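Local coordinates for ATP-citrate lyase beta-subunit (Chlorobium limicola, PDB 6HXJ), which probably forms, with its partner subunit, an enzyme that reversibly converts citrate, ATP and CoA into oxaloacetate, acetyl-CoA, ADP and phosphate, at residues 270-283 and 386-398; 15-26 and 90-98. All coordinates share one frame; numbering follows the deposited sequence.

Interaction 1: 270-283 and 386-398; sequences ASVFYADAVVARGG and MPMTDIVDLAMKS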
loop_
_atom_site.group_PDB
_atom_site.type_symbol
_atom_site.label_atom_id
_atom_site.label_comp_id
_atom_site.label_asym_id
_atom_site.label_seq_id
_atom_site.Cartn_x
_atom_site.Cartn_y
_atom_site.Cartn_z
ATOM N N ALA A 270 -32.441 1.983 -50.965
ATOM C CA ALA A 270 -33.690 1.250 -50.790
ATOM C C ALA A 270 -34.874 2.195 -50.685
ATOM O O ALA A 270 -35.896 1.897 -51.295
ATOM C CB ALA A 270 -33.628 0.338 -49.590
ATOM N N SER A 271 -34.734 3.355 -49.970
ATOM C CA SER A 271 -35.784 4.378 -49.829
ATOM C C SER A 271 -36.281 4.888 -51.183
ATOM O O SER A 271 -37.502 5.004 -51.401
ATOM C CB SER A 271 -35.280 5.538 -48.990
ATOM O OG SER A 271 -35.021 5.084 -47.677
ATOM N N VAL A 272 -35.332 5.144 -52.103
ATOM C CA VAL A 272 -35.618 5.609 -53.470
ATOM C C VAL A 272 -36.394 4.548 -54.276
ATOM O O VAL A 272 -37.391 4.881 -54.921
ATOM C CB VAL A 272 -34.327 6.092 -54.154
ATOM C CG1 VAL A 272 -34.523 6.313 -55.637
ATOM C CG2 VAL A 272 -33.842 7.380 -53.499
ATOM N N PHE A 273 -35.995 3.270 -54.159
ATOM C CA PHE A 273 -36.713 2.186 -54.822
ATOM C C PHE A 273 -38.132 1.987 -54.272
ATOM O O PHE A 273 -39.031 1.699 -55.066
ATOM C CB PHE A 273 -35.923 0.889 -54.830
ATOM C CG PHE A 273 -34.877 0.874 -55.931
ATOM C CD1 PHE A 273 -35.254 0.820 -57.277
ATOM C CD2 PHE A 273 -33.510 0.939 -55.621
ATOM C CE1 PHE A 273 -34.289 0.832 -58.290
ATOM C CE2 PHE A 273 -32.548 0.942 -56.634
ATOM C CZ PHE A 273 -32.944 0.882 -57.964
ATOM N N TYR A 274 -38.361 2.225 -52.950
ATOM C CA TYR A 274 -39.694 2.133 -52.342
ATOM C C TYR A 274 -40.615 3.257 -52.804
ATOM O O TYR A 274 -41.805 3.001 -53.040
ATOM C CB TYR A 274 -39.608 2.105 -50.823
ATOM C CG TYR A 274 -39.388 0.723 -50.264
ATOM C CD1 TYR A 274 -40.424 -0.211 -50.225
ATOM C CD2 TYR A 274 -38.152 0.352 -49.738
ATOM C CE1 TYR A 274 -40.233 -1.481 -49.679
ATOM C CE2 TYR A 274 -37.954 -0.906 -49.176
ATOM C CZ TYR A 274 -38.999 -1.822 -49.151
ATOM O OH TYR A 274 -38.804 -3.077 -48.611
ATOM N N ALA A 275 -40.060 4.493 -52.960
ATOM C CA ALA A 275 -40.793 5.660 -53.446
ATOM C C ALA A 275 -41.194 5.451 -54.901
ATOM O O ALA A 275 -42.345 5.713 -55.249
ATOM C CB ALA A 275 -39.942 6.908 -53.306
ATOM N N ASP A 276 -40.256 4.942 -55.739
ATOM C CA ASP A 276 -40.470 4.641 -57.161
ATOM C C ASP A 276 -41.604 3.632 -57.287
ATOM O O ASP A 276 -42.473 3.816 -58.136
ATOM C CB ASP A 276 -39.195 4.032 -57.790
ATOM C CG ASP A 276 -38.051 4.964 -58.160
ATOM O OD1 ASP A 276 -37.928 6.039 -57.532
ATOM O OD2 ASP A 276 -37.236 4.587 -59.050
ATOM N N ALA A 277 -41.587 2.578 -56.420
ATOM C CA ALA A 277 -42.572 1.497 -56.362
ATOM C C ALA A 277 -43.961 2.054 -56.099
ATOM O O ALA A 277 -44.899 1.672 -56.799
ATOM C CB ALA A 277 -42.189 0.486 -55.291
ATOM N N VAL A 278 -44.082 2.999 -55.146
ATOM C CA VAL A 278 -45.349 3.650 -54.807
ATOM C C VAL A 278 -45.925 4.420 -56.000
ATOM O O VAL A 278 -47.090 4.208 -56.364
ATOM C CB VAL A 278 -45.235 4.536 -53.542
ATOM C CG1 VAL A 278 -46.502 5.370 -53.333
ATOM C CG2 VAL A 278 -44.959 3.691 -52.305
ATOM N N VAL A 279 -45.094 5.295 -56.611
ATOM C CA VAL A 279 -45.468 6.113 -57.780
ATOM C C VAL A 279 -45.906 5.213 -58.946
ATOM O O VAL A 279 -46.983 5.418 -59.507
ATOM C CB VAL A 279 -44.331 7.091 -58.188
ATOM C CG1 VAL A 279 -44.701 7.884 -59.439
ATOM C CG2 VAL A 279 -43.981 8.036 -57.048
ATOM N N ALA A 280 -45.068 4.198 -59.274
ATOM C CA ALA A 280 -45.293 3.220 -60.340
ATOM C C ALA A 280 -46.603 2.439 -60.132
ATOM O O ALA A 280 -47.331 2.211 -61.105
ATOM C CB ALA A 280 -44.104 2.264 -60.451
ATOM N N ARG A 281 -46.921 2.089 -58.861
ATOM C CA ARG A 281 -48.127 1.357 -58.492
ATOM C C ARG A 281 -49.379 2.263 -58.388
ATOM O O ARG A 281 -50.444 1.802 -57.964
ATOM C CB ARG A 281 -47.902 0.517 -57.222
ATOM C CG ARG A 281 -46.910 -0.659 -57.379
ATOM C CD ARG A 281 -47.366 -1.787 -58.294
ATOM N NE ARG A 281 -46.805 -1.676 -59.647
ATOM C CZ ARG A 281 -45.788 -2.403 -60.108
ATOM N NH1 ARG A 281 -45.195 -3.300 -59.329
ATOM N NH2 ARG A 281 -45.360 -2.242 -61.354
ATOM N N GLY A 282 -49.252 3.521 -58.819
ATOM C CA GLY A 282 -50.339 4.493 -58.841
ATOM C C GLY A 282 -50.474 5.331 -57.591
ATOM O O GLY A 282 -51.104 6.390 -57.627
ATOM N N GLY A 283 -49.889 4.850 -56.493
ATOM C CA GLY A 283 -49.927 5.488 -55.182
ATOM C C GLY A 283 -49.322 6.876 -55.081
ATOM O O GLY A 283 -48.764 7.411 -56.050
ATOM N N MET A 386 -39.847 -12.319 -49.107
ATOM C CA MET A 386 -40.755 -11.352 -49.709
ATOM C C MET A 386 -39.868 -10.364 -50.497
ATOM O O MET A 386 -39.067 -9.670 -49.859
ATOM C CB MET A 386 -41.530 -10.628 -48.595
ATOM C CG MET A 386 -42.214 -9.320 -49.011
ATOM S SD MET A 386 -43.511 -9.481 -50.283
ATOM C CE MET A 386 -44.801 -10.343 -49.333
ATOM N N PRO A 387 -39.949 -10.298 -51.862
ATOM C CA PRO A 387 -39.111 -9.338 -52.613
ATOM C C PRO A 387 -39.299 -7.956 -51.980
ATOM O O PRO A 387 -40.385 -7.641 -51.505
ATOM C CB PRO A 387 -39.564 -9.535 -54.065
ATOM C CG PRO A 387 -40.102 -10.899 -54.095
ATOM C CD PRO A 387 -40.800 -11.068 -52.787
ATOM N N MET A 388 -38.200 -7.180 -51.895
ATOM C CA MET A 388 -38.084 -5.873 -51.231
ATOM C C MET A 388 -39.275 -4.897 -51.344
ATOM O O MET A 388 -39.907 -4.590 -50.321
ATOM C CB MET A 388 -36.841 -5.124 -51.726
ATOM C CG MET A 388 -36.367 -4.074 -50.743
ATOM S SD MET A 388 -34.943 -3.105 -51.244
ATOM C CE MET A 388 -35.636 -1.967 -52.398
ATOM N N THR A 389 -39.566 -4.412 -52.574
ATOM C CA THR A 389 -40.612 -3.428 -52.870
ATOM C C THR A 389 -41.965 -4.100 -53.135
ATOM O O THR A 389 -42.901 -3.405 -53.549
ATOM C CB THR A 389 -40.195 -2.511 -54.029
ATOM O OG1 THR A 389 -39.765 -3.326 -55.117
ATOM C CG2 THR A 389 -39.085 -1.536 -53.644
ATOM N N ASP A 390 -42.101 -5.426 -52.891
ATOM C CA ASP A 390 -43.378 -6.104 -53.154
ATOM C C ASP A 390 -44.382 -5.928 -52.023
ATOM O O ASP A 390 -45.547 -6.273 -52.208
ATOM C CB ASP A 390 -43.205 -7.563 -53.554
ATOM C CG ASP A 390 -42.766 -7.741 -55.004
ATOM O OD1 ASP A 390 -42.445 -6.713 -55.669
ATOM O OD2 ASP A 390 -42.765 -8.899 -55.485
ATOM N N ILE A 391 -43.980 -5.300 -50.901
ATOM C CA ILE A 391 -44.920 -4.958 -49.825
ATOM C C ILE A 391 -45.771 -3.761 -50.249
ATOM O O ILE A 391 -46.894 -3.626 -49.776
ATOM C CB ILE A 391 -44.271 -4.766 -48.430
ATOM C CG1 ILE A 391 -43.072 -3.781 -48.460
ATOM C CG2 ILE A 391 -43.901 -6.121 -47.826
ATOM C CD1 ILE A 391 -42.641 -3.229 -47.086
ATOM N N VAL A 392 -45.257 -2.932 -51.188
ATOM C CA VAL A 392 -45.948 -1.774 -51.761
ATOM C C VAL A 392 -47.188 -2.262 -52.537
ATOM O O VAL A 392 -48.228 -1.612 -52.490
ATOM C CB VAL A 392 -44.972 -0.921 -52.628
ATOM C CG1 VAL A 392 -45.701 0.084 -53.507
ATOM C CG2 VAL A 392 -43.919 -0.229 -51.767
ATOM N N ASP A 393 -47.095 -3.438 -53.175
ATOM C CA ASP A 393 -48.204 -4.034 -53.935
ATOM C C ASP A 393 -49.306 -4.476 -52.982
ATOM O O ASP A 393 -50.469 -4.096 -53.157
ATOM C CB ASP A 393 -47.718 -5.221 -54.793
ATOM C CG ASP A 393 -46.528 -4.977 -55.740
ATOM O OD1 ASP A 393 -46.060 -3.811 -55.838
ATOM O OD2 ASP A 393 -46.057 -5.956 -56.374
ATOM N N LEU A 394 -48.907 -5.214 -51.932
ATOM C CA LEU A 394 -49.773 -5.726 -50.878
ATOM C C LEU A 394 -50.523 -4.592 -50.178
ATOM O O LEU A 394 -51.687 -4.762 -49.791
ATOM C CB LEU A 394 -48.938 -6.527 -49.878
ATOM C CG LEU A 394 -48.830 -8.024 -50.164
ATOM C CD1 LEU A 394 -48.012 -8.332 -51.416
ATOM C CD2 LEU A 394 -48.228 -8.729 -49.007
ATOM N N ALA A 395 -49.859 -3.421 -50.065
ATOM C CA ALA A 395 -50.399 -2.215 -49.457
ATOM C C ALA A 395 -51.384 -1.520 -50.406
ATOM O O ALA A 395 -52.433 -1.061 -49.948
ATOM C CB ALA A 395 -49.272 -1.276 -49.079
ATOM N N MET A 396 -51.059 -1.462 -51.728
ATOM C CA MET A 396 -51.902 -0.862 -52.773
ATOM C C MET A 396 -53.211 -1.635 -52.927
ATOM O O MET A 396 -54.268 -1.034 -53.124
ATOM C CB MET A 396 -51.171 -0.842 -54.127
ATOM C CG MET A 396 -50.072 0.217 -54.255
ATOM S SD MET A 396 -50.484 1.952 -53.879
ATOM C CE MET A 396 -51.909 2.234 -55.015
ATOM N N LYS A 397 -53.131 -2.969 -52.823
ATOM C CA LYS A 397 -54.277 -3.863 -52.939
ATOM C C LYS A 397 -55.267 -3.682 -51.779
ATOM O O LYS A 397 -56.469 -3.803 -52.000
ATOM C CB LYS A 397 -53.812 -5.321 -53.100
ATOM C CG LYS A 397 -53.092 -5.596 -54.423
ATOM C CD LYS A 397 -52.435 -6.973 -54.418
ATOM C CE LYS A 397 -51.577 -7.212 -55.641
ATOM N NZ LYS A 397 -50.957 -8.561 -55.628
ATOM N N SER A 398 -54.789 -3.307 -50.578
ATOM C CA SER A 398 -55.629 -3.056 -49.400
ATOM C C SER A 398 -56.289 -1.659 -49.484
ATOM O O SER A 398 -56.024 -0.755 -48.678
ATOM C CB SER A 398 -54.809 -3.209 -48.120
ATOM O OG SER A 398 -55.635 -3.163 -46.970
#

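Interaction 2: 15-26 and 90-98; sequences KWGIPVPNYVVI and IGQVIIAEM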
loop_
_atom_site.group_PDB
_atom_site.type_symbol
_atom_site.label_atom_id
_atom_site.label_comp_id
_atom_site.label_asym_id
_atom_site.label_seq_id
_atom_site.Cartn_x
_atom_site.Cartn_y
_atom_site.Cartn_z
ATOM N N LYS A 15 -12.660 37.779 -51.902
ATOM C CA LYS A 15 -11.473 37.122 -51.378
ATOM C C LYS A 15 -10.427 36.836 -52.474
ATOM O O LYS A 15 -9.246 37.100 -52.278
ATOM C CB LYS A 15 -11.899 35.832 -50.668
ATOM C CG LYS A 15 -10.759 34.947 -50.246
ATOM C CD LYS A 15 -11.205 33.988 -49.177
ATOM C CE LYS A 15 -10.358 32.754 -49.213
ATOM N NZ LYS A 15 -10.785 31.762 -48.193
ATOM N N TRP A 16 -10.863 36.310 -53.621
ATOM C CA TRP A 16 -9.942 35.973 -54.705
ATOM C C TRP A 16 -9.843 37.093 -55.740
ATOM O O TRP A 16 -9.422 36.855 -56.874
ATOM C CB TRP A 16 -10.307 34.602 -55.320
ATOM C CG TRP A 16 -10.138 33.503 -54.323
ATOM C CD1 TRP A 16 -11.068 33.052 -53.436
ATOM C CD2 TRP A 16 -8.900 32.874 -53.964
ATOM N NE1 TRP A 16 -10.505 32.119 -52.593
ATOM C CE2 TRP A 16 -9.166 32.016 -52.876
ATOM C CE3 TRP A 16 -7.584 32.964 -54.450
ATOM C CZ2 TRP A 16 -8.163 31.266 -52.262
ATOM C CZ3 TRP A 16 -6.597 32.226 -53.840
ATOM C CH2 TRP A 16 -6.887 31.386 -52.763
ATOM N N GLY A 17 -10.185 38.305 -55.320
ATOM C CA GLY A 17 -10.127 39.486 -56.165
ATOM C C GLY A 17 -10.903 39.343 -57.459
ATOM O O GLY A 17 -10.310 39.332 -58.541
ATOM N N ILE A 18 -12.233 39.209 -57.354
ATOM C CA ILE A 18 -13.111 39.091 -58.513
ATOM C C ILE A 18 -14.032 40.308 -58.502
ATOM O O ILE A 18 -14.667 40.585 -57.475
ATOM C CB ILE A 18 -13.878 37.752 -58.534
ATOM C CG1 ILE A 18 -12.905 36.567 -58.642
ATOM C CG2 ILE A 18 -14.946 37.736 -59.643
ATOM C CD1 ILE A 18 -13.520 35.219 -58.377
ATOM N N PRO A 19 -14.069 41.067 -59.620
ATOM C CA PRO A 19 -14.897 42.276 -59.665
ATOM C C PRO A 19 -16.342 42.035 -59.264
ATOM O O PRO A 19 -17.026 41.257 -59.910
ATOM C CB PRO A 19 -14.761 42.708 -61.118
ATOM C CG PRO A 19 -13.441 42.185 -61.555
ATOM C CD PRO A 19 -13.352 40.860 -60.897
ATOM N N VAL A 20 -16.775 42.626 -58.156
ATOM C CA VAL A 20 -18.139 42.449 -57.662
ATOM C C VAL A 20 -18.734 43.802 -57.266
ATOM O O VAL A 20 -18.030 44.618 -56.661
ATOM C CB VAL A 20 -18.236 41.426 -56.489
ATOM C CG1 VAL A 20 -17.855 40.022 -56.932
ATOM C CG2 VAL A 20 -17.400 41.865 -55.301
ATOM N N PRO A 21 -20.033 44.036 -57.552
ATOM C CA PRO A 21 -20.659 45.289 -57.136
ATOM C C PRO A 21 -20.746 45.383 -55.621
ATOM O O PRO A 21 -20.895 44.361 -54.941
ATOM C CB PRO A 21 -22.054 45.193 -57.749
ATOM C CG PRO A 21 -22.314 43.756 -57.884
ATOM C CD PRO A 21 -21.004 43.166 -58.235
ATOM N N ASN A 22 -20.638 46.610 -55.097
ATOM C CA ASN A 22 -20.738 46.846 -53.664
ATOM C C ASN A 22 -22.109 46.384 -53.222
ATOM O O ASN A 22 -23.107 46.679 -53.877
ATOM C CB ASN A 22 -20.504 48.310 -53.318
ATOM C CG ASN A 22 -19.126 48.815 -53.683
ATOM O OD1 ASN A 22 -18.121 48.102 -53.579
ATOM N ND2 ASN A 22 -19.050 50.057 -54.151
ATOM N N TYR A 23 -22.146 45.581 -52.170
ATOM C CA TYR A 23 -23.386 45.013 -51.684
ATOM C C TYR A 23 -23.417 45.025 -50.175
ATOM O O TYR A 23 -22.379 45.127 -49.516
ATOM C CB TYR A 23 -23.543 43.566 -52.217
ATOM C CG TYR A 23 -22.567 42.578 -51.607
ATOM C CD1 TYR A 23 -22.732 42.121 -50.306
ATOM C CD2 TYR A 23 -21.437 42.162 -52.305
ATOM C CE1 TYR A 23 -21.800 41.268 -49.715
ATOM C CE2 TYR A 23 -20.515 41.284 -51.736
ATOM C CZ TYR A 23 -20.713 40.819 -50.447
ATOM O OH TYR A 23 -19.791 39.973 -49.883
ATOM N N VAL A 24 -24.621 44.900 -49.633
ATOM C CA VAL A 24 -24.889 44.854 -48.196
ATOM C C VAL A 24 -26.037 43.894 -47.944
ATOM O O VAL A 24 -27.019 43.876 -48.689
ATOM C CB VAL A 24 -25.120 46.243 -47.530
ATOM C CG1 VAL A 24 -23.799 46.947 -47.232
ATOM C CG2 VAL A 24 -26.061 47.139 -48.348
ATOM N N VAL A 25 -25.887 43.063 -46.911
ATOM C CA VAL A 25 -26.883 42.067 -46.518
ATOM C C VAL A 25 -27.501 42.469 -45.186
ATOM O O VAL A 25 -26.784 42.727 -44.220
ATOM C CB VAL A 25 -26.345 40.607 -46.568
ATOM C CG1 VAL A 25 -25.218 40.364 -45.556
ATOM C CG2 VAL A 25 -27.469 39.590 -46.402
ATOM N N ILE A 26 -28.834 42.595 -45.166
ATOM C CA ILE A 26 -29.600 43.032 -43.987
ATOM C C ILE A 26 -30.788 42.114 -43.684
ATOM O O ILE A 26 -31.359 41.530 -44.602
ATOM C CB ILE A 26 -30.028 44.529 -44.092
ATOM C CG1 ILE A 26 -30.840 44.832 -45.377
ATOM C CG2 ILE A 26 -28.825 45.461 -43.975
ATOM C CD1 ILE A 26 -32.340 44.841 -45.251
ATOM N N ILE A 90 -39.588 35.078 -45.999
ATOM C CA ILE A 90 -38.444 35.968 -46.221
ATOM C C ILE A 90 -37.989 36.526 -44.871
ATOM O O ILE A 90 -38.829 36.857 -44.033
ATOM C CB ILE A 90 -38.720 37.082 -47.292
ATOM C CG1 ILE A 90 -39.074 36.453 -48.659
ATOM C CG2 ILE A 90 -37.514 38.037 -47.449
ATOM C CD1 ILE A 90 -39.841 37.357 -49.635
ATOM N N GLY A 91 -36.672 36.561 -44.669
ATOM C CA GLY A 91 -36.044 37.070 -43.455
ATOM C C GLY A 91 -34.736 37.809 -43.673
ATOM O O GLY A 91 -34.123 38.266 -42.703
ATOM N N GLN A 92 -34.295 37.929 -44.943
ATOM C CA GLN A 92 -33.044 38.576 -45.316
ATOM C C GLN A 92 -33.176 39.212 -46.681
ATOM O O GLN A 92 -33.820 38.659 -47.568
ATOM C CB GLN A 92 -31.920 37.544 -45.332
ATOM C CG GLN A 92 -30.585 38.050 -44.815
ATOM C CD GLN A 92 -29.550 36.953 -44.816
ATOM O OE1 GLN A 92 -29.684 35.927 -45.499
ATOM N NE2 GLN A 92 -28.484 37.153 -44.056
ATOM N N VAL A 93 -32.563 40.384 -46.848
ATOM C CA VAL A 93 -32.603 41.171 -48.082
ATOM C C VAL A 93 -31.207 41.697 -48.399
ATOM O O VAL A 93 -30.482 42.125 -47.497
ATOM C CB VAL A 93 -33.663 42.309 -47.967
ATOM C CG1 VAL A 93 -33.453 43.427 -48.991
ATOM C CG2 VAL A 93 -35.082 41.760 -48.067
ATOM N N ILE A 94 -30.841 41.644 -49.681
ATOM C CA ILE A 94 -29.573 42.131 -50.201
ATOM C C ILE A 94 -29.800 43.386 -51.042
ATOM O O ILE A 94 -30.805 43.493 -51.746
ATOM C CB ILE A 94 -28.773 41.035 -50.950
ATOM C CG1 ILE A 94 -27.465 41.592 -51.535
ATOM C CG2 ILE A 94 -29.607 40.296 -52.006
ATOM C CD1 ILE A 94 -26.207 40.764 -51.259
ATOM N N ILE A 95 -28.882 44.341 -50.936
ATOM C CA ILE A 95 -28.946 45.581 -51.681
ATOM C C ILE A 95 -27.582 45.782 -52.298
ATOM O O ILE A 95 -26.611 45.918 -51.564
ATOM C CB ILE A 95 -29.331 46.752 -50.728
ATOM C CG1 ILE A 95 -30.714 46.548 -50.061
ATOM C CG2 ILE A 95 -29.290 48.118 -51.414
ATOM C CD1 ILE A 95 -30.631 46.386 -48.601
ATOM N N ALA A 96 -27.498 45.805 -53.636
ATOM C CA ALA A 96 -26.241 46.033 -54.346
ATOM C C ALA A 96 -26.417 47.163 -55.371
ATOM O O ALA A 96 -27.509 47.329 -55.912
ATOM C CB ALA A 96 -25.782 44.754 -55.041
ATOM N N GLU A 97 -25.337 47.914 -55.677
ATOM C CA GLU A 97 -25.348 49.019 -56.654
ATOM C C GLU A 97 -25.526 48.535 -58.116
ATOM O O GLU A 97 -24.824 47.601 -58.541
ATOM C CB GLU A 97 -24.090 49.896 -56.515
ATOM C CG GLU A 97 -22.766 49.148 -56.639
ATOM C CD GLU A 97 -21.479 49.928 -56.426
ATOM O OE1 GLU A 97 -21.541 51.117 -56.036
ATOM O OE2 GLU A 97 -20.397 49.330 -56.625
ATOM N N MET A 98 -26.485 49.151 -58.853
ATOM C CA MET A 98 -26.796 48.805 -60.237
ATOM C C MET A 98 -26.917 50.072 -61.068
ATOM O O MET A 98 -28.020 50.580 -61.280
ATOM C CB MET A 98 -28.089 47.965 -60.329
ATOM C CG MET A 98 -28.188 47.139 -61.588
ATOM S SD MET A 98 -27.128 45.659 -61.549
ATOM C CE MET A 98 -28.347 44.364 -61.833
#

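Interaction 1: 270-283 and 386-398
Tyr274 and Thr389 form the centre of this contact between helix 270-280 and residues 388-397, on one face of the mixed sheet in the citrate-binding region. The axes of 270-280 and 391-397 approach to 9.7 Å at 35°. Thr389 CG2 sits over one face of the Tyr274 ring, off towards its rim and 4.1 Å from the ring centroid, in a CH-pi contact. Val392 CG2 lies in the ring plane and meets the edge at Tyr274 CD1, 3.8 Å away. The other branch, Val392 CG1, stands anti to the backbone N (chi1 166°) and reaches Ala277 C at 3.7 Å. The two branches of Val392 thus touch the ring edge and the backbone at Ala277. Met388 crosses the ring obliquely, with SD set obliquely to it in a Met-aromatic contact. Its chain is extended up to SD and then bends, which turns CE of Met388 onto Phe273 CB at 3.8 Å. The Tyr274 hydroxyl gives a weak hydrogen bond to Met388 O (OH to O 2.5 Å). A phenylalanine in place of Tyr274 would probably keep the ring packing but leave Met388 O without this donor. The Arg281 chain, bent at chi2 and chi3, brings its guanidinium to Asp393. Asp393 OD1 lies in the guanidinium plane at its edge, 3.6 Å from Arg281 NH1, a long salt bridge. Met396 curls its CE towards Arg281 O, while its SD rests by Gly283 CA. The chemistry is thus mainly apolar, with one weak polar tie at the buried end and a loose charge pair at the exposed end.

Interaction 2: 15-26 and 90-98
An antiparallel pairing joins strand 23-25 to strand 93-96, part of a small three-stranded sheet in the ATP-grasp region. Strand 93-96 is its middle strand, with strand 50-51 on its other flank. Val24 and Ile95 are a hydrogen-bonded pair: Val24 N to Ile95 O is 3.0 Å, and Ile95 N returns the bond to Val24 O. Ile26 and Val93 exchange a further pair, with Ile26 N to Val93 O at 2.9 Å and Val93 N to Ile26 O at 2.8 Å. Tyr23 and Ala96, then Val25 and Ile94, are the non-hydrogen-bonded pairs, and their side chains share one face. There Tyr23 CB packs on Ala96 CB, and Ile94 CD1 reaches Tyr23 CD1 obliquely at 3.9 Å. Met10 of helix 6-15 also touches Tyr23. Val25 CG2 meets the amide end of Gln92. On the face of Val24 and Ile95, Ile95 CD1 crosses to Ile26 CG1 at 3.6 Å. Ile26 and Val93 lie side by side and point the same way. Asn22 and Glu97 extend the bonding beyond the strands. Glu97 N bonds Asn22 O at 3.1 Å. Glu97 CG lies between its backbone N and carbonyl carbon (chi1 56°), and the extended chain beyond it carries the carboxylate back to Asn22. Asn22 N then meets Glu97 OE2 at 3.1 Å from above the carboxylate plane, 47° out of it.

In the fold
Interactions 1 and 2 are separate, on opposite sides of the chain's centre. Their centres are 47 Å apart and their nearest atoms about 29 Å apart. They follow in series along the chain: interaction 2 closes in the ATP-grasp range before interaction 1 opens in the citrate-binding range. Interaction 1 lies near a bound citrate: the side chain of Ala270 is about 7 Å from it. It also borders the chain of another protein in the assembly, whose backbone hydrogen-bonds Asp276. No other protein chain of the assembly touches the segments of interaction 2. One contact joins helix 270-280 to the C-terminal residues in the neighbourhood of the citrate; the other pairs strands in the ATP-grasp part.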